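Local coordinates for protein alcohol dehydrogenase (Aeropyrum pernix, PDB 1H2B) that probably catalyses the NAD-dependent oxidation of alcohols to aldehydes or ketones at an active-site zinc, at residues G52-D57 with L77-V82; P100-P105 with P165-G170; E330-K335 with G353-I358. All blocks are in the same frame, centred on the assembly; numbering follows the deposited sequence.

Interaction 1 of 3, residues G52-D57 with L77-V82; sequences GVCHTD and LGHENV. With ZN (zinc ion), chain J; NAJ (nicotinamide-adenine-dinucleotide (acidic form)), chain I; OCA (octanoic acid (caprylic acid)), chain H.
The catalytic-type zinc site of the medium-chain alcohol dehydrogenase fold is built here, where Cys54 of 52-57 and His79 of 77-82 reach the same ion. Cys54 SG binds the zinc at 2.3 Å, and His79 NE2 does so at 2.1 Å. An oxygen of octanoic acid, O1, and Asp168 from outside the two segments complete the four ligands. His79 holds CG between its backbone N and carbonyl carbon (chi1 56°), and its ring meets Cys54 CB and Thr56 CB obliquely.

Cys54 has a second task as the N-cap of helix 55-61. Its SG accepts from Thr56 N, and the carboxylate of Asp57 takes the N-H of Cys54 through OD1 in a nearly straight bond, the side-chain half of a capping box that Cys54 and Asp57 form. Asp57 also serves the histidine: one water donates to Asp57 OD2 and accepts from His79 ND1, bridging carboxylate and ring and probably favouring the tautomer that leaves NE2 for the metal. Another water, above one face of that ring, accepts from His79 N. The backbones join directly through Gly52 N to Glu80 O (2.8 Å). Glu80 OE1 lies 3.2 Å from Gly52 CA and pairs with Arg354, while OE2 takes Ala169 N.

On the cofactor side, His55 ND1 meets phosphate oxygen O1A of the NAD at the edge of its ring, in plane. Thr56 OG1 links both ligands, donating to octanoic acid O1 at 2.7 Å and accepting from the ribose hydroxyl O2D of the NAD at 3.0 Å.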
loop_
_atom_site.group_PDB
_atom_site.type_symbol
_atom_site.label_atom_id
_atom_site.label_comp_id
_atom_site.label_asym_id
_atom_site.label_seq_id
_atom_site.Cartn_x
_atom_site.Cartn_y
_atom_site.Cartn_z
ATOM N N GLY B 52 22.856 25.657 -3.928
ATOM C CA GLY B 52 22.563 25.184 -5.272
ATOM C C GLY B 52 21.674 26.117 -6.056
ATOM O O GLY B 52 20.860 26.832 -5.501
ATOM N N VAL B 53 21.854 26.101 -7.381
ATOM C CA VAL B 53 21.053 26.918 -8.288
ATOM C C VAL B 53 20.109 25.965 -9.046
ATOM O O VAL B 53 20.563 25.004 -9.659
ATOM C CB VAL B 53 21.912 27.615 -9.341
ATOM C CG1 VAL B 53 21.066 28.537 -10.181
ATOM C CG2 VAL B 53 23.046 28.432 -8.657
ATOM N N CYS B 54 18.821 26.208 -8.918
ATOM C CA CYS B 54 17.803 25.318 -9.442
ATOM C C CYS B 54 17.131 25.902 -10.678
ATOM O O CYS B 54 17.020 27.134 -10.792
ATOM C CB CYS B 54 16.759 25.128 -8.320
ATOM S SG CYS B 54 15.403 23.966 -8.687
ATOM N N HIS B 55 16.616 25.057 -11.576
ATOM C CA HIS B 55 15.804 25.643 -12.634
ATOM C C HIS B 55 14.612 26.460 -12.099
ATOM O O HIS B 55 14.137 27.390 -12.757
ATOM C CB HIS B 55 15.358 24.576 -13.648
ATOM C CG HIS B 55 15.100 25.119 -15.027
ATOM N ND1 HIS B 55 15.841 24.720 -16.112
ATOM C CD2 HIS B 55 14.200 26.028 -15.483
ATOM C CE1 HIS B 55 15.408 25.359 -17.192
ATOM N NE2 HIS B 55 14.411 26.154 -16.841
ATOM N N THR B 56 14.131 26.151 -10.893
ATOM C CA THR B 56 13.104 26.969 -10.290
ATOM C C THR B 56 13.533 28.416 -10.128
ATOM O O THR B 56 12.668 29.307 -10.138
ATOM C CB THR B 56 12.731 26.387 -8.937
ATOM O OG1 THR B 56 11.955 25.210 -9.183
ATOM C CG2 THR B 56 11.833 27.371 -8.125
ATOM N N ASP B 57 14.833 28.629 -9.949
ATOM C CA ASP B 57 15.352 30.019 -9.860
ATOM C C ASP B 57 15.161 30.796 -11.152
ATOM O O ASP B 57 14.842 32.000 -11.094
ATOM C CB ASP B 57 16.787 30.016 -9.364
ATOM C CG ASP B 57 16.859 29.438 -7.977
ATOM O OD1 ASP B 57 17.771 28.634 -7.670
ATOM O OD2 ASP B 57 15.962 29.751 -7.175
ATOM N N LEU B 77 17.282 34.989 -3.121
ATOM C CA LEU B 77 16.911 33.643 -3.605
ATOM C C LEU B 77 17.844 32.609 -2.971
ATOM O O LEU B 77 18.802 32.946 -2.254
ATOM C CB LEU B 77 16.985 33.566 -5.139
ATOM C CG LEU B 77 15.992 34.386 -5.973
ATOM C CD1 LEU B 77 15.766 33.724 -7.374
ATOM C CD2 LEU B 77 14.722 34.842 -5.322
ATOM N N GLY B 78 17.557 31.339 -3.256
ATOM C CA GLY B 78 18.448 30.202 -2.943
ATOM C C GLY B 78 17.770 29.256 -1.964
ATOM O O GLY B 78 17.676 29.579 -0.770
ATOM N N HIS B 79 17.345 28.082 -2.433
ATOM C CA HIS B 79 16.591 27.166 -1.560
ATOM C C HIS B 79 17.209 25.766 -1.473
ATOM O O HIS B 79 16.534 24.809 -1.037
ATOM C CB HIS B 79 15.123 27.049 -2.034
ATOM C CG HIS B 79 15.002 26.624 -3.466
ATOM N ND1 HIS B 79 15.037 27.530 -4.510
ATOM C CD2 HIS B 79 14.784 25.403 -4.024
ATOM C CE1 HIS B 79 14.899 26.869 -5.650
ATOM N NE2 HIS B 79 14.766 25.581 -5.388
ATOM N N GLU B 80 18.484 25.670 -1.776
ATOM C CA GLU B 80 19.179 24.390 -1.841
ATOM C C GLU B 80 20.487 24.545 -1.096
ATOM O O GLU B 80 21.571 24.723 -1.654
ATOM C CB GLU B 80 19.339 23.983 -3.331
ATOM C CG GLU B 80 19.966 22.613 -3.529
ATOM C CD GLU B 80 19.904 22.215 -4.989
ATOM O OE1 GLU B 80 20.878 22.516 -5.691
ATOM O OE2 GLU B 80 18.884 21.636 -5.410
ATOM N N ASN B 81 20.390 24.442 0.241
ATOM C CA ASN B 81 21.453 25.006 1.080
ATOM C C ASN B 81 22.128 24.060 2.045
ATOM O O ASN B 81 21.464 23.292 2.719
ATOM C CB ASN B 81 20.853 26.162 1.880
ATOM C CG ASN B 81 20.291 27.223 0.939
ATOM O OD1 ASN B 81 21.024 27.687 0.066
ATOM N ND2 ASN B 81 19.041 27.626 1.143
ATOM N N VAL B 82 23.450 24.174 2.125
ATOM C CA VAL B 82 24.240 23.550 3.198
ATOM C C VAL B 82 25.120 24.610 3.845
ATOM O O VAL B 82 25.405 25.653 3.218
ATOM C CB VAL B 82 25.167 22.403 2.706
ATOM C CG1 VAL B 82 24.325 21.149 2.337
ATOM C CG2 VAL B 82 26.089 22.868 1.567
HETATM ZN ZN ZN J . 14.404 23.987 -6.655
HETATM P PA NAJ I . 17.786 21.554 -15.323
HETATM O O1A NAJ I . 17.762 22.787 -16.183
HETATM O O2A NAJ I . 19.067 21.198 -14.551
HETATM O O5B NAJ I . 17.527 20.225 -16.170
HETATM C C5B NAJ I . 16.572 20.170 -17.239
HETATM C C4B NAJ I . 17.086 19.060 -18.139
HETATM O O4B NAJ I . 16.062 18.811 -19.122
HETATM C C3B NAJ I . 18.397 19.397 -18.850
HETATM O O3B NAJ I . 19.358 18.335 -18.731
HETATM C C2B NAJ I . 17.866 19.584 -20.264
HETATM O O2B NAJ I . 18.851 19.377 -21.289
HETATM C C1B NAJ I . 16.712 18.578 -20.364
HETATM N N9A NAJ I . 15.746 18.847 -21.428
HETATM C C8A NAJ I . 15.305 20.062 -21.971
HETATM N N7A NAJ I . 14.365 19.812 -22.923
HETATM C C5A NAJ I . 14.208 18.458 -23.000
HETATM C C6A NAJ I . 13.415 17.642 -23.769
HETATM N N6A NAJ I . 12.591 18.108 -24.718
HETATM N N1A NAJ I . 13.452 16.291 -23.541
HETATM C C2A NAJ I . 14.311 15.721 -22.618
HETATM N N3A NAJ I . 15.106 16.532 -21.886
HETATM C C4A NAJ I . 15.055 17.877 -22.081
HETATM O O3 NAJ I . 16.542 21.682 -14.343
HETATM P PN NAJ I . 16.379 21.161 -12.824
HETATM O O1N NAJ I . 16.876 22.165 -11.891
HETATM O O2N NAJ I . 16.861 19.769 -12.731
HETATM O O5D NAJ I . 14.781 21.247 -12.697
HETATM C C5D NAJ I . 14.001 20.348 -13.483
HETATM C C4D NAJ I . 12.543 20.776 -13.432
HETATM O O4D NAJ I . 12.035 20.452 -12.126
HETATM C C3D NAJ I . 12.330 22.283 -13.578
HETATM O O3D NAJ I . 11.024 22.495 -14.146
HETATM C C2D NAJ I . 12.332 22.772 -12.123
HETATM O O2D NAJ I . 11.705 24.004 -11.903
HETATM C C1D NAJ I . 11.535 21.611 -11.502
HETATM N N1N NAJ I . 11.577 21.433 -10.051
HETATM C C2N NAJ I . 10.499 20.813 -9.492
HETATM C C3N NAJ I . 10.488 20.548 -8.134
HETATM C C7N NAJ I . 9.277 19.924 -7.521
HETATM O O7N NAJ I . 9.325 19.788 -6.184
HETATM N N7N NAJ I . 8.224 19.447 -8.191
HETATM C C4N NAJ I . 11.592 20.880 -7.282
HETATM C C5N NAJ I . 12.748 21.358 -7.963
HETATM C C6N NAJ I . 12.718 21.658 -9.311
HETATM C C1 OCA H . 11.589 23.881 -5.868
HETATM C C2 OCA H . 10.110 24.163 -6.173
HETATM C C3 OCA H . 9.264 24.102 -4.890
HETATM C C4 OCA H . 7.884 24.728 -5.004
HETATM C C5 OCA H . 7.231 24.760 -3.623
HETATM C C6 OCA H . 5.762 25.168 -3.711
HETATM C C7 OCA H . 5.031 25.114 -2.374
HETATM C C8 OCA H . 3.589 25.541 -2.577
HETATM O O1 OCA H . 12.465 24.065 -6.758
HETATM O O2 OCA H . 11.926 23.438 -4.750
HETATM O O HOH W 1 20.346 27.678 -2.795
HETATM O O HOH W 2 18.085 27.518 -5.207
HETATM O O HOH W 3 15.416 30.154 -4.758
#

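Interaction 2 of 3, residues P100-P105 with P165-G170; sequences PVILHP and PLADAG. With ZN (zinc ion), chain J; OCA (octanoic acid (caprylic acid)), chain H.
Leu166, in helix 166-181, touches strand 100-103 through its CB, which lies 3.9 Å from Ile102 CD1, and the two side chains cross at about a right angle. Ile102 reaches the helix because CG1 stands anti to its backbone N (chi1 -179°) and the chain stays extended to CD1. Leu166 also touches Leu318 and Ala322 of helix 312-323, while Ile102 meets Val319 of that same helix; the three elements thus share one apolar interior.

Ala167 is the centre of the contact. Its CB fits between the strand's side chain and backbone, 3.8 Å from Ile102 CG1 and 3.4 Å from Leu103 O. Its carbonyl oxygen faces Pro105, whose ring carbon CD comes to 3.2 Å of Ala167 O, with CG almost as near. A proline has no N-H to offer, and this buried oxygen finds no hydrogen-bonding partner in the model.

Asp168 follows in a wider, pi-type turn in which Gly170 N bonds to Pro165 O. Pro105 CG approaches Asp168 OD2 at 4.1 Å, a loose contact beside the metal ligand. The carboxylate divides its work: OD1 binds the zinc, alongside Cys54 and His79, and OD2 stands 2.6 Å from octanoic acid O2. Next in sequence, Ala169 gives its N-H to Glu80 OE2, tying the turn to the loop that carries His79.

The chemistry implies a division of roles: apolar contacts seat this part of the helix against the strand, and the metal fixes the acid just beyond. Two acid oxygens as close as OD2 and O2 suggest that a proton lies between the two groups, held by one and offered to the other.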
loop_
_atom_site.group_PDB
_atom_site.type_symbol
_atom_site.label_atom_id
_atom_site.label_comp_id
_atom_site.label_asym_id
_atom_site.label_seq_id
_atom_site.Cartn_x
_atom_site.Cartn_y
_atom_site.Cartn_z
ATOM N N PRO B 100 28.244 21.252 10.901
ATOM C CA PRO B 100 27.823 21.204 9.494
ATOM C C PRO B 100 26.407 20.662 9.373
ATOM O O PRO B 100 26.024 19.712 10.072
ATOM C CB PRO B 100 28.817 20.236 8.843
ATOM C CG PRO B 100 29.199 19.288 10.045
ATOM C CD PRO B 100 29.284 20.236 11.225
ATOM N N VAL B 101 25.650 21.273 8.463
ATOM C CA VAL B 101 24.225 20.951 8.347
ATOM C C VAL B 101 23.775 21.049 6.893
ATOM O O VAL B 101 24.386 21.751 6.038
ATOM C CB VAL B 101 23.323 21.904 9.180
ATOM C CG1 VAL B 101 23.614 21.756 10.697
ATOM C CG2 VAL B 101 23.459 23.387 8.725
ATOM N N ILE B 102 22.697 20.318 6.605
ATOM C CA ILE B 102 21.978 20.468 5.351
ATOM C C ILE B 102 20.563 20.869 5.722
ATOM O O ILE B 102 20.014 20.448 6.736
ATOM C CB ILE B 102 22.025 19.167 4.481
ATOM C CG1 ILE B 102 21.251 19.378 3.137
ATOM C CG2 ILE B 102 21.412 17.936 5.240
ATOM C CD1 ILE B 102 21.620 18.247 2.135
ATOM N N LEU B 103 19.977 21.732 4.907
ATOM C CA LEU B 103 18.669 22.291 5.237
ATOM C C LEU B 103 17.546 21.786 4.385
ATOM O O LEU B 103 17.570 21.917 3.146
ATOM C CB LEU B 103 18.666 23.838 5.164
ATOM C CG LEU B 103 19.770 24.494 5.996
ATOM C CD1 LEU B 103 19.709 26.050 5.865
ATOM C CD2 LEU B 103 19.604 24.127 7.457
ATOM N N HIS B 104 16.508 21.244 5.032
ATOM C CA HIS B 104 15.260 21.003 4.321
ATOM C C HIS B 104 14.670 22.348 3.886
ATOM O O HIS B 104 14.731 23.317 4.638
ATOM C CB HIS B 104 14.266 20.315 5.244
ATOM C CG HIS B 104 13.050 19.828 4.530
ATOM N ND1 HIS B 104 12.016 20.668 4.180
ATOM C CD2 HIS B 104 12.759 18.618 4.005
ATOM C CE1 HIS B 104 11.116 19.990 3.474
ATOM N NE2 HIS B 104 11.547 18.735 3.364
ATOM N N PRO B 105 14.205 22.468 2.646
ATOM C CA PRO B 105 13.842 23.814 2.183
ATOM C C PRO B 105 12.598 24.412 2.798
ATOM O O PRO B 105 12.398 25.605 2.609
ATOM C CB PRO B 105 13.709 23.653 0.652
ATOM C CG PRO B 105 13.680 22.182 0.387
ATOM C CD PRO B 105 14.113 21.446 1.581
ATOM N N PRO B 165 23.134 20.001 -3.396
ATOM C CA PRO B 165 21.939 19.711 -4.204
ATOM C C PRO B 165 21.029 18.668 -3.619
ATOM O O PRO B 165 19.875 18.643 -4.083
ATOM C CB PRO B 165 22.532 19.260 -5.547
ATOM C CG PRO B 165 23.812 20.070 -5.589
ATOM C CD PRO B 165 24.367 19.792 -4.195
ATOM N N LEU B 166 21.471 17.875 -2.647
ATOM C CA LEU B 166 20.551 16.891 -2.039
ATOM C C LEU B 166 19.360 17.600 -1.361
ATOM O O LEU B 166 18.271 17.007 -1.209
ATOM C CB LEU B 166 21.291 16.000 -0.982
ATOM C CG LEU B 166 22.489 15.269 -1.586
ATOM C CD1 LEU B 166 23.131 14.544 -0.423
ATOM C CD2 LEU B 166 22.043 14.210 -2.642
ATOM N N ALA B 167 19.546 18.874 -0.965
ATOM C CA ALA B 167 18.538 19.612 -0.203
ATOM C C ALA B 167 17.296 19.988 -1.004
ATOM O O ALA B 167 16.254 20.255 -0.430
ATOM C CB ALA B 167 19.149 20.901 0.365
ATOM N N ASP B 168 17.387 19.933 -2.337
ATOM C CA ASP B 168 16.206 20.246 -3.136
ATOM C C ASP B 168 16.155 19.342 -4.384
ATOM O O ASP B 168 15.227 18.553 -4.558
ATOM C CB ASP B 168 16.246 21.703 -3.555
ATOM C CG ASP B 168 15.011 22.126 -4.263
ATOM O OD1 ASP B 168 15.164 22.504 -5.461
ATOM O OD2 ASP B 168 13.877 22.107 -3.733
ATOM N N ALA B 169 17.169 19.432 -5.233
ATOM C CA ALA B 169 17.235 18.511 -6.381
ATOM C C ALA B 169 17.183 17.054 -5.938
ATOM O O ALA B 169 16.376 16.260 -6.481
ATOM C CB ALA B 169 18.508 18.725 -7.208
ATOM N N GLY B 170 18.000 16.700 -4.934
ATOM C CA GLY B 170 18.059 15.307 -4.505
ATOM C C GLY B 170 16.777 14.834 -3.843
ATOM O O GLY B 170 16.262 13.772 -4.219
HETATM ZN ZN ZN J . 14.404 23.987 -6.655
HETATM C C1 OCA H . 11.589 23.881 -5.868
HETATM C C2 OCA H . 10.110 24.163 -6.173
HETATM C C3 OCA H . 9.264 24.102 -4.890
HETATM C C4 OCA H . 7.884 24.728 -5.004
HETATM C C5 OCA H . 7.231 24.760 -3.623
HETATM C C6 OCA H . 5.762 25.168 -3.711
HETATM C C7 OCA H . 5.031 25.114 -2.374
HETATM C C8 OCA H . 3.589 25.541 -2.577
HETATM O O1 OCA H . 12.465 24.065 -6.758
HETATM O O2 OCA H . 11.926 23.438 -4.750
#

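Interaction 3 of 3, residues E330-K335 with G353-I358; sequences EVDIHK and GRAVLI. With NAJ (nicotinamide-adenine-dinucleotide (acidic form)), chain I.
A classic beta-alpha-beta unit brings strands 331-335 and 354-358 side by side in parallel, with helix 339-347 making the crossover between them. Five backbone hydrogen bonds join them. Glu330 O accepts from Arg354 N at 2.8 Å, and Arg354 O then accepts from Asp332 N. Asp332 O takes Val356 N, Val356 O takes His334 N, and His334 O takes Ile358 N. Arg354, Asp332, Val356 and His334 thus each use both N-H and C=O, whereas in this pairing Glu330 only accepts and Ile358 only donates. The residues between, Ala355 and Leu357, turn their backbone groups to Val53 and Ala51; Glu330 N goes to His200 and Lys335 N to Glu338. Several oxygens also meet CA-H groups, as where Val331 CA lies 3.2 Å from Arg354 O. Gly353 takes backbone angles that favour glycine, and its CA lies 3.5 Å from Glu330 O.

Val331 CG1 meets Val356 CG2 at 4.1 Å, and Ile333 CG2 meets Ile358 CD1 at 3.7 Å; Val331, Val356 and Ile358 touch helix 157-162. The face with Asp332, Ala355, His334 and Leu357 turns toward helix 339-347. There Asp332 OD2 forms a salt bridge with Arg345 and accepts a weak bond from His334 NE2, at the edge of the ring and in its plane; His334 ND1 is bonded to Glu338. Asp332 and His334 are known zinc ligands of this protein, though this chain carries no zinc there.

Arg354 leaves the sheet for the active site with CG anti to its backbone N (chi1 -169°), and the chain then bends at chi2 and chi3. Its guanidinium meets two anionic partners: NE pairs with Glu80 OE1, and NH1 donates in the guanidinium plane to NAD phosphate oxygen O1N at 2.7 Å.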
loop_
_atom_site.group_PDB
_atom_site.type_symbol
_atom_site.label_atom_id
_atom_site.label_comp_id
_atom_site.label_asym_id
_atom_site.label_seq_id
_atom_site.Cartn_x
_atom_site.Cartn_y
_atom_site.Cartn_z
ATOM N N GLU B 330 26.758 15.411 -9.459
ATOM C CA GLU B 330 27.660 16.066 -10.386
ATOM C C GLU B 330 27.537 17.583 -10.202
ATOM O O GLU B 330 26.495 18.181 -10.505
ATOM C CB GLU B 330 27.316 15.604 -11.817
ATOM C CG GLU B 330 28.161 16.261 -12.897
ATOM C CD GLU B 330 29.609 15.803 -12.886
ATOM O OE1 GLU B 330 29.862 14.592 -12.627
ATOM O OE2 GLU B 330 30.486 16.667 -13.123
ATOM N N VAL B 331 28.597 18.193 -9.661
ATOM C CA VAL B 331 28.524 19.605 -9.308
ATOM C C VAL B 331 29.472 20.480 -10.114
ATOM O O VAL B 331 30.595 20.097 -10.416
ATOM C CB VAL B 331 28.671 19.856 -7.761
ATOM C CG1 VAL B 331 27.563 19.121 -6.991
ATOM C CG2 VAL B 331 30.021 19.406 -7.259
ATOM N N ASP B 332 28.974 21.659 -10.433
ATOM C CA ASP B 332 29.682 22.723 -11.111
ATOM C C ASP B 332 29.780 23.915 -10.118
ATOM O O ASP B 332 28.827 24.667 -9.918
ATOM C CB ASP B 332 28.874 23.036 -12.369
ATOM C CG ASP B 332 29.462 24.141 -13.197
ATOM O OD1 ASP B 332 30.697 24.275 -13.208
ATOM O OD2 ASP B 332 28.745 24.950 -13.827
ATOM N N ILE B 333 30.962 24.090 -9.511
ATOM C CA ILE B 333 31.124 25.054 -8.418
ATOM C C ILE B 333 31.527 26.414 -8.934
ATOM O O ILE B 333 32.478 26.521 -9.738
ATOM C CB ILE B 333 32.175 24.564 -7.411
ATOM C CG1 ILE B 333 31.743 23.226 -6.805
ATOM C CG2 ILE B 333 32.377 25.598 -6.301
ATOM C CD1 ILE B 333 32.805 22.510 -6.046
ATOM N N HIS B 334 30.803 27.423 -8.485
ATOM C CA HIS B 334 31.048 28.816 -8.833
ATOM C C HIS B 334 30.930 29.713 -7.619
ATOM O O HIS B 334 30.427 29.305 -6.567
ATOM C CB HIS B 334 30.087 29.250 -9.923
ATOM C CG HIS B 334 30.293 28.498 -11.195
ATOM N ND1 HIS B 334 31.289 28.830 -12.094
ATOM C CD2 HIS B 334 29.694 27.388 -11.680
ATOM C CE1 HIS B 334 31.269 27.970 -13.099
ATOM N NE2 HIS B 334 30.311 27.088 -12.871
ATOM N N LYS B 335 31.449 30.936 -7.729
ATOM C CA LYS B 335 31.289 31.877 -6.636
ATOM C C LYS B 335 29.907 32.505 -6.631
ATOM O O LYS B 335 29.268 32.636 -7.683
ATOM C CB LYS B 335 32.355 33.004 -6.719
ATOM C CG LYS B 335 33.798 32.518 -6.586
ATOM C CD LYS B 335 34.092 31.835 -5.256
ATOM C CE LYS B 335 35.053 32.639 -4.369
ATOM N NZ LYS B 335 35.441 31.892 -3.112
ATOM N N GLY B 353 24.937 18.610 -14.746
ATOM C CA GLY B 353 24.545 18.328 -13.360
ATOM C C GLY B 353 23.967 19.570 -12.691
ATOM O O GLY B 353 23.054 20.178 -13.211
ATOM N N ARG B 354 24.561 19.967 -11.572
ATOM C CA ARG B 354 24.047 21.036 -10.730
ATOM C C ARG B 354 25.123 22.043 -10.426
ATOM O O ARG B 354 26.175 21.678 -9.939
ATOM C CB ARG B 354 23.579 20.397 -9.418
ATOM C CG ARG B 354 22.777 21.291 -8.510
ATOM C CD ARG B 354 21.607 21.917 -9.185
ATOM N NE ARG B 354 20.403 21.959 -8.388
ATOM C CZ ARG B 354 19.194 22.011 -8.935
ATOM N NH1 ARG B 354 19.046 21.983 -10.265
ATOM N NH2 ARG B 354 18.135 22.081 -8.146
ATOM N N ALA B 355 24.796 23.311 -10.645
ATOM C CA ALA B 355 25.687 24.389 -10.248
ATOM C C ALA B 355 25.474 24.676 -8.770
ATOM O O ALA B 355 24.328 24.723 -8.293
ATOM C CB ALA B 355 25.425 25.600 -11.085
ATOM N N VAL B 356 26.572 24.885 -8.035
ATOM C CA VAL B 356 26.485 25.187 -6.584
ATOM C C VAL B 356 27.379 26.418 -6.363
ATOM O O VAL B 356 28.511 26.444 -6.884
ATOM C CB VAL B 356 26.994 24.022 -5.768
ATOM C CG1 VAL B 356 27.005 24.341 -4.293
ATOM C CG2 VAL B 356 26.099 22.788 -5.981
ATOM N N LEU B 357 26.848 27.416 -5.662
ATOM C CA LEU B 357 27.567 28.684 -5.351
ATOM C C LEU B 357 28.171 28.633 -3.973
ATOM O O LEU B 357 27.558 28.139 -3.038
ATOM C CB LEU B 357 26.668 29.918 -5.475
ATOM C CG LEU B 357 25.886 29.949 -6.790
ATOM C CD1 LEU B 357 25.055 31.225 -6.805
ATOM C CD2 LEU B 357 26.768 29.802 -8.059
ATOM N N ILE B 358 29.398 29.148 -3.863
ATOM C CA ILE B 358 30.105 29.164 -2.596
ATOM C C ILE B 358 30.531 30.578 -2.284
ATOM O O ILE B 358 30.669 31.404 -3.192
ATOM C CB ILE B 358 31.340 28.195 -2.631
ATOM C CG1 ILE B 358 32.369 28.611 -3.703
ATOM C CG2 ILE B 358 30.905 26.727 -2.810
ATOM C CD1 ILE B 358 33.689 27.765 -3.665
HETATM P PA NAJ I . 17.786 21.554 -15.323
HETATM O O1A NAJ I . 17.762 22.787 -16.183
HETATM O O2A NAJ I . 19.067 21.198 -14.551
HETATM O O5B NAJ I . 17.527 20.225 -16.170
HETATM C C5B NAJ I . 16.572 20.170 -17.239
HETATM C C4B NAJ I . 17.086 19.060 -18.139
HETATM O O4B NAJ I . 16.062 18.811 -19.122
HETATM C C3B NAJ I . 18.397 19.397 -18.850
HETATM O O3B NAJ I . 19.358 18.335 -18.731
HETATM C C2B NAJ I . 17.866 19.584 -20.264
HETATM O O2B NAJ I . 18.851 19.377 -21.289
HETATM C C1B NAJ I . 16.712 18.578 -20.364
HETATM N N9A NAJ I . 15.746 18.847 -21.428
HETATM C C8A NAJ I . 15.305 20.062 -21.971
HETATM N N7A NAJ I . 14.365 19.812 -22.923
HETATM C C5A NAJ I . 14.208 18.458 -23.000
HETATM C C6A NAJ I . 13.415 17.642 -23.769
HETATM N N6A NAJ I . 12.591 18.108 -24.718
HETATM N N1A NAJ I . 13.452 16.291 -23.541
HETATM C C2A NAJ I . 14.311 15.721 -22.618
HETATM N N3A NAJ I . 15.106 16.532 -21.886
HETATM C C4A NAJ I . 15.055 17.877 -22.081
HETATM O O3 NAJ I . 16.542 21.682 -14.343
HETATM P PN NAJ I . 16.379 21.161 -12.824
HETATM O O1N NAJ I . 16.876 22.165 -11.891
HETATM O O2N NAJ I . 16.861 19.769 -12.731
HETATM O O5D NAJ I . 14.781 21.247 -12.697
HETATM C C5D NAJ I . 14.001 20.348 -13.483
HETATM C C4D NAJ I . 12.543 20.776 -13.432
HETATM O O4D NAJ I . 12.035 20.452 -12.126
HETATM C C3D NAJ I . 12.330 22.283 -13.578
HETATM O O3D NAJ I . 11.024 22.495 -14.146
HETATM C C2D NAJ I . 12.332 22.772 -12.123
HETATM O O2D NAJ I . 11.705 24.004 -11.903
HETATM C C1D NAJ I . 11.535 21.611 -11.502
HETATM N N1N NAJ I . 11.577 21.433 -10.051
HETATM C C2N NAJ I . 10.499 20.813 -9.492
HETATM C C3N NAJ I . 10.488 20.548 -8.134
HETATM C C7N NAJ I . 9.277 19.924 -7.521
HETATM O O7N NAJ I . 9.325 19.788 -6.184
HETATM N N7N NAJ I . 8.224 19.447 -8.191
HETATM C C4N NAJ I . 11.592 20.880 -7.282
HETATM C C5N NAJ I . 12.748 21.358 -7.963
HETATM C C6N NAJ I . 12.718 21.658 -9.311
#

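Along the chain the three contacts come in series, interaction 1 closing before interaction 2 opens and interaction 3 lying near the C-terminus. The centres of interactions 1 and 2 lie about 9 Å apart. Interaction 3 is centred about 11 Å from interaction 1 and about 14 Å from interaction 2. All reach one mixed sheet: strands 81-88 and 100-103 are neighbours in it, and 44-52 pairs with both 81-88 and 354-358. Glu80 is the hub, its two carboxylate oxygens serving helix 166-181 and Arg354 respectively. Sequence-distant pieces thereby converge, interactions 1 and 2 on the zinc and octanoic acid, interactions 1 and 3 on the NAD, placing metal, bound acid and cofactor together.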